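Local coordinates for protein glutathione synthetase-like effector 30 (Gpa-GSS30-apo) (Globodera pallida, PDB 5OET) that is a nematode effector descended from glutathione synthetase, an ATP-dependent ligase, and probably no longer serves simply as the housekeeping enzyme of that family, at residues Gly479-Asn484 with Ser491-Thr496; Ala110-Tyr115 with Phe163-Asp168; Thr227-Thr232 with Arg263-Gln268; Gly195-Phe200 with Asp223-Met228. One frame throughout, in Å; residues are numbered along the deposited sequence.

Interaction 1: residues Gly479-Asn484 with Ser491-Thr496; sequences GCLLGN and SYFSRT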
# COMPACT_ATOMS: atom_id res chain seq x y z
N GLY A 479 9.89 -17.07 13.36
CA GLY A 479 9.95 -18.43 12.82
C GLY A 479 8.69 -19.24 13.13
O GLY A 479 8.07 -19.05 14.17
N CYS A 480 8.32 -20.14 12.22
CA CYS A 480 7.15 -21.00 12.43
C CYS A 480 7.47 -22.47 12.31
O CYS A 480 8.33 -22.87 11.56
CB CYS A 480 6.01 -20.70 11.47
SG CYS A 480 5.45 -19.00 11.43
N LEU A 481 6.67 -23.25 13.03
CA LEU A 481 6.66 -24.71 13.02
C LEU A 481 5.32 -25.22 12.54
O LEU A 481 4.29 -24.54 12.67
CB LEU A 481 6.78 -25.22 14.45
CG LEU A 481 8.10 -25.53 15.07
CD1 LEU A 481 7.89 -26.30 16.38
CD2 LEU A 481 8.87 -26.34 14.07
N LEU A 482 5.33 -26.44 12.02
CA LEU A 482 4.15 -27.27 11.99
C LEU A 482 4.51 -28.62 12.63
O LEU A 482 5.41 -29.33 12.15
CB LEU A 482 3.69 -27.46 10.56
CG LEU A 482 2.21 -27.66 10.40
CD1 LEU A 482 1.43 -26.47 10.94
CD2 LEU A 482 1.95 -27.90 8.92
N GLY A 483 3.83 -28.95 13.72
CA GLY A 483 4.24 -30.09 14.53
C GLY A 483 3.07 -30.82 15.13
O GLY A 483 1.98 -30.25 15.25
N ASN A 484 3.32 -32.07 15.51
CA ASN A 484 2.31 -32.95 16.08
C ASN A 484 2.59 -33.05 17.57
O ASN A 484 3.64 -33.52 17.96
CB ASN A 484 2.38 -34.33 15.44
CG ASN A 484 1.39 -35.31 16.03
OD1 ASN A 484 1.35 -35.53 17.24
ND2 ASN A 484 0.59 -35.91 15.18
N SER A 491 7.03 -31.57 11.31
CA SER A 491 6.95 -31.88 9.88
C SER A 491 7.34 -30.71 8.97
O SER A 491 7.61 -30.90 7.79
CB SER A 491 5.53 -32.33 9.54
OG SER A 491 4.60 -31.33 9.88
N TYR A 492 7.36 -29.50 9.51
CA TYR A 492 7.64 -28.34 8.71
C TYR A 492 8.29 -27.24 9.55
O TYR A 492 7.77 -26.89 10.62
CB TYR A 492 6.34 -27.85 8.09
CG TYR A 492 6.54 -26.66 7.21
CD1 TYR A 492 7.08 -26.80 5.95
CD2 TYR A 492 6.20 -25.37 7.65
CE1 TYR A 492 7.27 -25.72 5.12
CE2 TYR A 492 6.39 -24.27 6.83
CZ TYR A 492 6.93 -24.45 5.56
OH TYR A 492 7.13 -23.37 4.72
N PHE A 493 9.44 -26.73 9.07
CA PHE A 493 10.04 -25.49 9.57
C PHE A 493 9.96 -24.41 8.48
O PHE A 493 10.47 -24.61 7.38
CB PHE A 493 11.52 -25.68 9.92
CG PHE A 493 11.77 -26.58 11.10
CD1 PHE A 493 11.75 -26.08 12.40
CD2 PHE A 493 12.10 -27.93 10.91
CE1 PHE A 493 12.00 -26.90 13.48
CE2 PHE A 493 12.36 -28.75 11.99
CZ PHE A 493 12.31 -28.23 13.28
N SER A 494 9.34 -23.27 8.80
CA SER A 494 9.25 -22.14 7.87
C SER A 494 10.58 -21.45 7.73
O SER A 494 11.48 -21.69 8.52
CB SER A 494 8.22 -21.12 8.36
OG SER A 494 8.71 -20.38 9.47
N ARG A 495 10.69 -20.58 6.73
CA ARG A 495 11.83 -19.65 6.64
C ARG A 495 11.82 -18.76 7.88
O ARG A 495 10.78 -18.62 8.54
CB ARG A 495 11.75 -18.79 5.37
CG ARG A 495 10.57 -17.82 5.36
CD ARG A 495 10.60 -16.82 4.20
NE ARG A 495 10.05 -17.37 2.94
CZ ARG A 495 10.76 -17.68 1.84
NH1 ARG A 495 12.09 -17.50 1.79
NH2 ARG A 495 10.13 -18.17 0.78
N THR A 496 12.97 -18.18 8.22
CA THR A 496 13.04 -17.18 9.27
C THR A 496 12.74 -15.81 8.71
O THR A 496 12.87 -15.58 7.51
CB THR A 496 14.42 -17.12 9.92
OG1 THR A 496 15.41 -17.25 8.90
CG2 THR A 496 14.55 -18.23 10.95

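Interaction 2: residues Ala110-Tyr115 with Phe163-Asp168; sequences AMLLLY and FCQRAD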
# COMPACT_ATOMS: atom_id res chain seq x y z
N ALA A 110 16.28 -23.61 17.26
CA ALA A 110 16.38 -24.11 18.64
C ALA A 110 15.31 -23.55 19.56
O ALA A 110 14.76 -24.25 20.41
CB ALA A 110 17.75 -23.76 19.21
N MET A 111 15.03 -22.27 19.39
CA MET A 111 14.07 -21.58 20.24
C MET A 111 12.63 -22.10 20.03
O MET A 111 11.89 -22.31 20.99
CB MET A 111 14.14 -20.07 19.99
CG MET A 111 13.88 -19.27 21.24
SD MET A 111 15.37 -19.08 22.21
CE MET A 111 14.64 -19.04 23.87
N LEU A 112 12.24 -22.34 18.77
CA LEU A 112 10.95 -22.97 18.49
C LEU A 112 10.91 -24.39 19.07
O LEU A 112 9.96 -24.75 19.74
CB LEU A 112 10.67 -23.01 16.99
CG LEU A 112 10.53 -21.68 16.25
CD1 LEU A 112 10.41 -21.88 14.75
CD2 LEU A 112 9.33 -20.92 16.78
N LEU A 113 11.95 -25.17 18.83
CA LEU A 113 11.97 -26.54 19.34
C LEU A 113 11.82 -26.64 20.85
O LEU A 113 11.16 -27.52 21.33
CB LEU A 113 13.23 -27.29 18.88
CG LEU A 113 13.28 -27.76 17.42
CD1 LEU A 113 14.49 -28.65 17.20
CD2 LEU A 113 12.00 -28.50 17.03
N LEU A 114 12.43 -25.74 21.61
CA LEU A 114 12.32 -25.76 23.09
C LEU A 114 10.89 -25.49 23.58
O LEU A 114 10.39 -26.18 24.44
CB LEU A 114 13.28 -24.75 23.71
CG LEU A 114 13.11 -24.45 25.19
CD1 LEU A 114 13.32 -25.70 26.01
CD2 LEU A 114 14.08 -23.37 25.63
N TYR A 115 10.25 -24.44 23.06
CA TYR A 115 8.91 -24.08 23.49
C TYR A 115 7.86 -25.05 22.95
O TYR A 115 6.86 -25.30 23.61
CB TYR A 115 8.58 -22.64 23.09
CG TYR A 115 9.26 -21.65 23.98
CD1 TYR A 115 8.71 -21.30 25.20
CD2 TYR A 115 10.46 -21.08 23.62
CE1 TYR A 115 9.34 -20.40 26.03
CE2 TYR A 115 11.11 -20.17 24.44
CZ TYR A 115 10.55 -19.84 25.64
OH TYR A 115 11.21 -18.94 26.43
N PHE A 163 2.68 -23.35 14.90
CA PHE A 163 3.32 -22.64 15.99
C PHE A 163 4.28 -21.61 15.43
O PHE A 163 5.31 -21.97 14.87
CB PHE A 163 4.00 -23.67 16.89
CG PHE A 163 4.92 -23.09 17.91
CD1 PHE A 163 4.57 -21.95 18.63
CD2 PHE A 163 6.15 -23.70 18.16
CE1 PHE A 163 5.44 -21.42 19.57
CE2 PHE A 163 7.02 -23.18 19.09
CZ PHE A 163 6.68 -22.05 19.81
N CYS A 164 3.90 -20.34 15.54
CA CYS A 164 4.69 -19.21 15.04
C CYS A 164 5.14 -18.40 16.25
O CYS A 164 4.35 -18.15 17.17
CB CYS A 164 3.88 -18.33 14.06
SG CYS A 164 3.59 -18.97 12.36
N GLN A 165 6.41 -17.99 16.24
CA GLN A 165 7.03 -17.30 17.37
C GLN A 165 7.76 -16.08 16.88
O GLN A 165 8.26 -16.07 15.76
CB GLN A 165 8.01 -18.25 18.05
CG GLN A 165 8.31 -17.98 19.52
CD GLN A 165 9.36 -18.94 20.06
OE1 GLN A 165 10.48 -18.96 19.57
NE2 GLN A 165 9.00 -19.74 21.05
N ARG A 166 7.78 -15.04 17.71
CA ARG A 166 8.69 -13.90 17.55
C ARG A 166 9.50 -13.80 18.83
O ARG A 166 8.94 -13.56 19.89
CB ARG A 166 7.93 -12.59 17.27
CG ARG A 166 8.78 -11.56 16.51
CD ARG A 166 8.10 -10.20 16.36
NE ARG A 166 7.91 -9.56 17.67
CZ ARG A 166 6.80 -8.97 18.12
NH1 ARG A 166 5.68 -8.89 17.39
NH2 ARG A 166 6.80 -8.46 19.35
N ALA A 167 10.81 -14.03 18.73
CA ALA A 167 11.76 -13.82 19.84
C ALA A 167 12.35 -12.43 19.70
O ALA A 167 12.81 -12.09 18.61
CB ALA A 167 12.87 -14.85 19.78
N ASP A 168 12.33 -11.63 20.76
CA ASP A 168 12.91 -10.29 20.75
C ASP A 168 14.29 -10.22 21.46
O ASP A 168 14.52 -10.86 22.47
CB ASP A 168 11.92 -9.30 21.36
CG ASP A 168 10.64 -9.15 20.52
OD1 ASP A 168 10.62 -9.57 19.34
OD2 ASP A 168 9.63 -8.63 21.03

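Interaction 3: residues Thr227-Thr232 with Arg263-Gln268; sequences TMAAET and RQITHQ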
# COMPACT_ATOMS: atom_id res chain seq x y z
N THR A 227 5.11 -13.80 3.34
CA THR A 227 5.23 -15.08 2.66
C THR A 227 5.41 -16.24 3.64
O THR A 227 4.79 -17.28 3.48
CB THR A 227 6.41 -15.04 1.67
OG1 THR A 227 6.12 -14.08 0.66
CG2 THR A 227 6.69 -16.40 1.02
N MET A 228 6.28 -16.06 4.64
CA MET A 228 6.56 -17.08 5.64
C MET A 228 5.28 -17.59 6.29
O MET A 228 5.08 -18.81 6.41
CB MET A 228 7.45 -16.49 6.74
CG MET A 228 7.66 -17.40 7.94
SD MET A 228 7.99 -16.54 9.48
CE MET A 228 6.41 -15.79 9.87
N ALA A 229 4.46 -16.63 6.75
CA ALA A 229 3.18 -16.93 7.38
C ALA A 229 2.25 -17.66 6.40
O ALA A 229 1.68 -18.69 6.74
CB ALA A 229 2.54 -15.64 7.89
N ALA A 230 2.15 -17.15 5.18
CA ALA A 230 1.38 -17.78 4.12
C ALA A 230 1.82 -19.22 3.87
O ALA A 230 0.98 -20.11 3.85
CB ALA A 230 1.48 -16.97 2.83
N GLU A 231 3.12 -19.44 3.71
CA GLU A 231 3.65 -20.79 3.43
C GLU A 231 3.34 -21.78 4.54
O GLU A 231 3.19 -22.97 4.27
CB GLU A 231 5.16 -20.78 3.21
CG GLU A 231 5.63 -20.14 1.90
CD GLU A 231 7.16 -19.86 1.86
OE1 GLU A 231 7.72 -19.81 0.73
OE2 GLU A 231 7.81 -19.68 2.94
N THR A 232 3.25 -21.30 5.78
CA THR A 232 2.96 -22.15 6.93
C THR A 232 1.46 -22.46 7.07
O THR A 232 1.09 -23.58 7.44
CB THR A 232 3.49 -21.49 8.23
OG1 THR A 232 4.89 -21.20 8.08
CG2 THR A 232 3.32 -22.40 9.43
N ARG A 263 -4.81 -9.47 6.09
CA ARG A 263 -5.18 -9.42 4.69
C ARG A 263 -3.99 -9.55 3.80
O ARG A 263 -4.07 -10.14 2.73
CB ARG A 263 -5.89 -8.11 4.38
CG ARG A 263 -7.24 -7.98 5.05
CD ARG A 263 -8.28 -8.75 4.29
NE ARG A 263 -9.62 -8.45 4.78
CZ ARG A 263 -10.70 -9.16 4.48
NH1 ARG A 263 -10.62 -10.24 3.70
NH2 ARG A 263 -11.88 -8.79 4.97
N GLN A 264 -2.88 -8.98 4.24
CA GLN A 264 -1.62 -9.03 3.49
C GLN A 264 -1.02 -10.41 3.48
O GLN A 264 -0.32 -10.75 2.53
CB GLN A 264 -0.60 -8.01 4.04
CG GLN A 264 -0.93 -6.58 3.63
CD GLN A 264 -0.32 -5.52 4.50
OE1 GLN A 264 -0.69 -4.35 4.40
NE2 GLN A 264 0.63 -5.89 5.36
N ILE A 265 -1.29 -11.20 4.52
CA ILE A 265 -0.89 -12.61 4.51
C ILE A 265 -1.60 -13.32 3.38
O ILE A 265 -0.96 -14.06 2.64
CB ILE A 265 -1.12 -13.32 5.87
CG1 ILE A 265 -0.15 -12.77 6.91
CG2 ILE A 265 -0.86 -14.81 5.77
CD1 ILE A 265 -0.58 -12.96 8.33
N THR A 266 -2.91 -13.06 3.23
CA THR A 266 -3.72 -13.70 2.20
C THR A 266 -3.32 -13.28 0.80
O THR A 266 -3.49 -14.05 -0.13
CB THR A 266 -5.24 -13.44 2.35
OG1 THR A 266 -5.52 -12.05 2.10
CG2 THR A 266 -5.73 -13.85 3.74
N HIS A 267 -2.79 -12.07 0.65
CA HIS A 267 -2.32 -11.63 -0.68
C HIS A 267 -1.12 -12.49 -1.08
O HIS A 267 -0.96 -12.79 -2.25
CB HIS A 267 -1.97 -10.15 -0.73
CG HIS A 267 -3.08 -9.25 -0.28
ND1 HIS A 267 -2.85 -7.99 0.23
CD2 HIS A 267 -4.42 -9.44 -0.23
CE1 HIS A 267 -4.00 -7.43 0.57
NE2 HIS A 267 -4.96 -8.29 0.30
N GLN A 268 -0.31 -12.90 -0.11
CA GLN A 268 0.77 -13.84 -0.39
C GLN A 268 0.30 -15.29 -0.60
O GLN A 268 0.85 -16.00 -1.43
CB GLN A 268 1.85 -13.78 0.69
CG GLN A 268 2.67 -12.50 0.68
CD GLN A 268 3.35 -12.27 -0.65
OE1 GLN A 268 4.08 -13.13 -1.15
NE2 GLN A 268 3.10 -11.12 -1.26

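Interaction 4: residues Gly195-Phe200 with Asp223-Met228; sequences GTTPRF and DQTDTM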
# COMPACT_ATOMS: atom_id res chain seq x y z
N GLY A 195 2.84 -8.65 8.24
CA GLY A 195 2.65 -7.92 6.99
C GLY A 195 3.48 -6.65 6.90
O GLY A 195 3.98 -6.32 5.81
N THR A 196 3.66 -5.97 8.03
CA THR A 196 4.43 -4.72 8.05
C THR A 196 5.94 -4.92 7.80
O THR A 196 6.61 -4.02 7.26
CB THR A 196 4.28 -3.92 9.37
OG1 THR A 196 4.91 -4.61 10.45
CG2 THR A 196 2.81 -3.66 9.70
N THR A 197 6.47 -6.07 8.21
CA THR A 197 7.92 -6.30 8.19
C THR A 197 8.57 -6.28 6.83
O THR A 197 9.53 -5.55 6.63
CB THR A 197 8.26 -7.59 8.91
OG1 THR A 197 7.83 -7.46 10.27
CG2 THR A 197 9.76 -7.87 8.91
N PRO A 198 8.09 -7.08 5.87
CA PRO A 198 8.73 -7.04 4.54
C PRO A 198 8.64 -5.68 3.83
O PRO A 198 9.47 -5.37 2.97
CB PRO A 198 7.92 -8.08 3.74
CG PRO A 198 6.59 -8.07 4.42
CD PRO A 198 6.91 -7.96 5.87
N ARG A 199 7.62 -4.89 4.18
CA ARG A 199 7.42 -3.58 3.61
C ARG A 199 8.37 -2.51 4.18
O ARG A 199 8.84 -1.67 3.42
CB ARG A 199 5.97 -3.14 3.78
CG ARG A 199 5.01 -3.88 2.88
CD ARG A 199 3.60 -3.88 3.45
NE ARG A 199 2.71 -4.41 2.43
CZ ARG A 199 2.46 -5.70 2.22
NH1 ARG A 199 2.99 -6.67 3.00
NH2 ARG A 199 1.65 -6.03 1.21
N PHE A 200 8.62 -2.53 5.48
CA PHE A 200 9.60 -1.62 6.07
C PHE A 200 10.99 -1.95 5.55
O PHE A 200 11.79 -1.06 5.25
CB PHE A 200 9.58 -1.64 7.62
CG PHE A 200 8.51 -0.78 8.20
CD1 PHE A 200 8.52 0.59 7.96
CD2 PHE A 200 7.46 -1.33 8.95
CE1 PHE A 200 7.52 1.40 8.46
CE2 PHE A 200 6.45 -0.51 9.44
CZ PHE A 200 6.48 0.86 9.19
N ASP A 223 13.65 -9.71 3.88
CA ASP A 223 12.65 -10.34 4.68
C ASP A 223 11.37 -10.59 3.86
O ASP A 223 10.82 -9.64 3.27
CB ASP A 223 12.31 -9.44 5.85
CG ASP A 223 11.27 -10.05 6.72
OD1 ASP A 223 11.63 -10.93 7.52
OD2 ASP A 223 10.08 -9.69 6.55
N GLN A 224 10.91 -11.84 3.83
CA GLN A 224 9.61 -12.17 3.26
C GLN A 224 8.76 -12.85 4.35
O GLN A 224 8.45 -14.03 4.27
CB GLN A 224 9.74 -13.03 2.00
CG GLN A 224 10.82 -12.62 1.00
CD GLN A 224 12.08 -13.48 1.09
OE1 GLN A 224 12.05 -14.68 0.78
NE2 GLN A 224 13.20 -12.86 1.53
N THR A 225 8.41 -12.10 5.38
CA THR A 225 7.69 -12.64 6.54
C THR A 225 6.19 -12.80 6.27
O THR A 225 5.55 -13.69 6.84
CB THR A 225 7.96 -11.80 7.80
OG1 THR A 225 9.29 -12.06 8.24
CG2 THR A 225 7.05 -12.18 8.94
N ASP A 226 5.63 -11.94 5.42
CA ASP A 226 4.25 -12.17 4.93
C ASP A 226 4.14 -13.52 4.20
O ASP A 226 3.22 -14.29 4.46
CB ASP A 226 3.68 -11.00 4.08
CG ASP A 226 4.57 -10.59 2.90
OD1 ASP A 226 5.68 -11.17 2.69
OD2 ASP A 226 4.13 -9.64 2.19
N THR A 227 5.11 -13.80 3.34
CA THR A 227 5.23 -15.08 2.66
C THR A 227 5.41 -16.24 3.64
O THR A 227 4.79 -17.28 3.48
CB THR A 227 6.41 -15.04 1.67
OG1 THR A 227 6.12 -14.08 0.66
CG2 THR A 227 6.69 -16.40 1.02
N MET A 228 6.28 -16.06 4.64
CA MET A 228 6.56 -17.08 5.64
C MET A 228 5.28 -17.59 6.29
O MET A 228 5.08 -18.81 6.41
CB MET A 228 7.45 -16.49 6.74
CG MET A 228 7.66 -17.40 7.94
SD MET A 228 7.99 -16.54 9.48
CE MET A 228 6.41 -15.79 9.87

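Interaction 1: residues Gly479-Asn484 with Ser491-Thr496
Three donors converge on Leu482 O: Ser491 N lies almost along the C=O axis at 2.9 Å from Leu482 O, Tyr492 N comes in on an in-plane lone pair, and Ser491 OG approaches from well above the carbonyl plane. Two consecutive residues thus face one, a classic beta bulge in the antiparallel hairpin of strands 469-484 and 490-504. Leu482 N returns a bond to Tyr492 O at 2.8 Å. Ser494 N gives an almost straight bond (173°) to Cys480 O. Ser494 OG, held between backbone N and carbonyl carbon (chi1 74°), accepts from Cys480 N at 2.8 Å and donates to Arg495 O, so a side chain stands in for a backbone acceptor. On one face of the sheet Leu481 and Phe493 lie side by side, with Leu481 CD2 against the CD1-CE1 bond of the ring; helix 98-119 packs on this face. The opposite face carries Leu482 and Tyr492, touching through their CB atoms, 3.6 Å apart. Cys480 SG is joined to Cys164 in a disulfide that ties this hairpin to strand 160-173. The chemistry implies a hairpin whose register is fixed by backbone bonds and finished by two serine hydroxyls.

Interaction 2: residues Ala110-Tyr115 with Phe163-Asp168
Gln165 CG stands anti to the backbone N (chi1 -155°) and the chain runs on extended, carrying its amide from the strand to the helix, while Leu112 and Tyr115 hold CG anti to the carbonyl carbon, which puts Leu112 CD2 and the Tyr115 ring beside it. This is helix-on-sheet packing: helix 98-119 lies across strand 160-173, the short segments crossing at 121° with their axes 9.5 Å apart. Leu112 and Gln165 slide past one another in opposite directions, bringing Leu112 CD2 to 3.2 Å from Gln165 CB. The amide then crosses Tyr115 at about a right angle, its plane 85° from the ring, with NE2 nearest CD2 and CG of the tyrosine. That nitrogen is hydrogen-bonded to His347, which helps fix the rotation of the buried amide. On the oxygen side, OE1 rests near Met111 CG, whose chain bends at chi2 and chi3. Phe163, with CG anti to its backbone N, reaches the same turn of the helix: its CZ packs on Tyr115 CB at 3.8 Å. Leu481, from the neighbouring strand, touches both Leu112 and Phe163. At the edge of the Phe163 ring, in its plane, sits the helix carbonyl Leu112 O, 3.4 Å from CE2.

Interaction 3: residues Thr227-Thr232 with Arg263-Gln268
The His267 imidazole lies with one face over its own helix, Arg263 O standing 3.0 Å above the ring centre and Gln264 N farther out toward the rim; Trp57 of the second subunit meets the ring edge-to-face. That ring leads away from helix 225-240; the helix-helix contact itself is made by two alanines, Ile265, Gln268 and Thr227. The segments cross at -69° with axes 8.1 Å apart, a close approach permitted by the alanines. Ala229 CB sits 4.1 Å from Ile265 CG1, and the CG2 branch of the same isoleucine, anti to its backbone N, turns to the backbone of Ala230. Ala230 CB rests against both Ile265 O and Gln268 CB, 3.9 Å from the latter. Gln268 bends at chi2 (-58°), folding its amide back toward Thr227, and the two side chains cross obliquely. Thr227 OG1 donates to Gln268 OE1 at 2.9 Å, the hydroxyl lying well above the amide carbonyl plane rather than on a lone pair. Arg263 forms a salt bridge with Asp56 of the second subunit. Apolar contact thus carries the crossing, and one hydroxyl-amide bond closes its end, with the outward side of helix 259-270 left to the dimer interface.

Interaction 4: residues Gly195-Phe200 with Asp223-Met228
Two helix beginnings meet here, with the CA atoms of Gly195 and Asp226 5.0 Å apart and those of Pro198 and Asp223 5.1 Å apart. Pro198 carries the packing from the first helix: its CB rests 3.3 Å from Asp223 O, and Pro198 CG packs against Asp226 CG, 3.6 Å away. Asp223, with CG anti to the backbone N (chi1 180°), crosses Thr197 at about a right angle, and OD2 comes close to the threonine methyl, CG2. The same OD2 accepts from Thr225 N, above the carboxylate plane, while Asp223 OD1 takes Thr225 OG1 on its syn lone pair at 2.7 Å. OD1 also receives His498 N, so this buried carboxylate is gripped on both oxygens. Arg199 leads off the other way, but its extended chain returns NH1 to Gly195 O, bonding on a lone pair at 3.0 Å. Arg199 NH1 also makes a salt bridge to Asp226 OD2 at 3.3 Å, whose hydrogen bond is weak, with guanidinium and carboxylate planes 88° apart. Asp226 OD1 accepts a hydrogen bond from Thr227 N. The Asp223 carboxylate and Thr225 N form an Asx turn, typical of a helix start, leading through the N-cap residue Gln224 into helix 225-240.

In the fold
Along the chain, interaction 2 opens first, at helix 98-119; interactions 4 and 3 follow, and the hairpin of interaction 1 closes the series. Interactions 1 and 2 share the large mixed sheet, where strands 160-173 and 469-484 are neighbours joined by the Cys164-Cys480 disulfide; their centres are 10 Å apart. Interactions 3 and 4 both use helix 225-240, share Thr227 and Met228, and have centres 9 Å apart. This helix meets the hairpin through the Glu231-Arg495 salt bridge and Met228, whereas interactions 2 and 3, 19 Å apart between centres, do not touch. The sheet is therefore sandwiched between helix 98-119 and helix 225-240, with helix 259-270 beyond, reaching the second subunit.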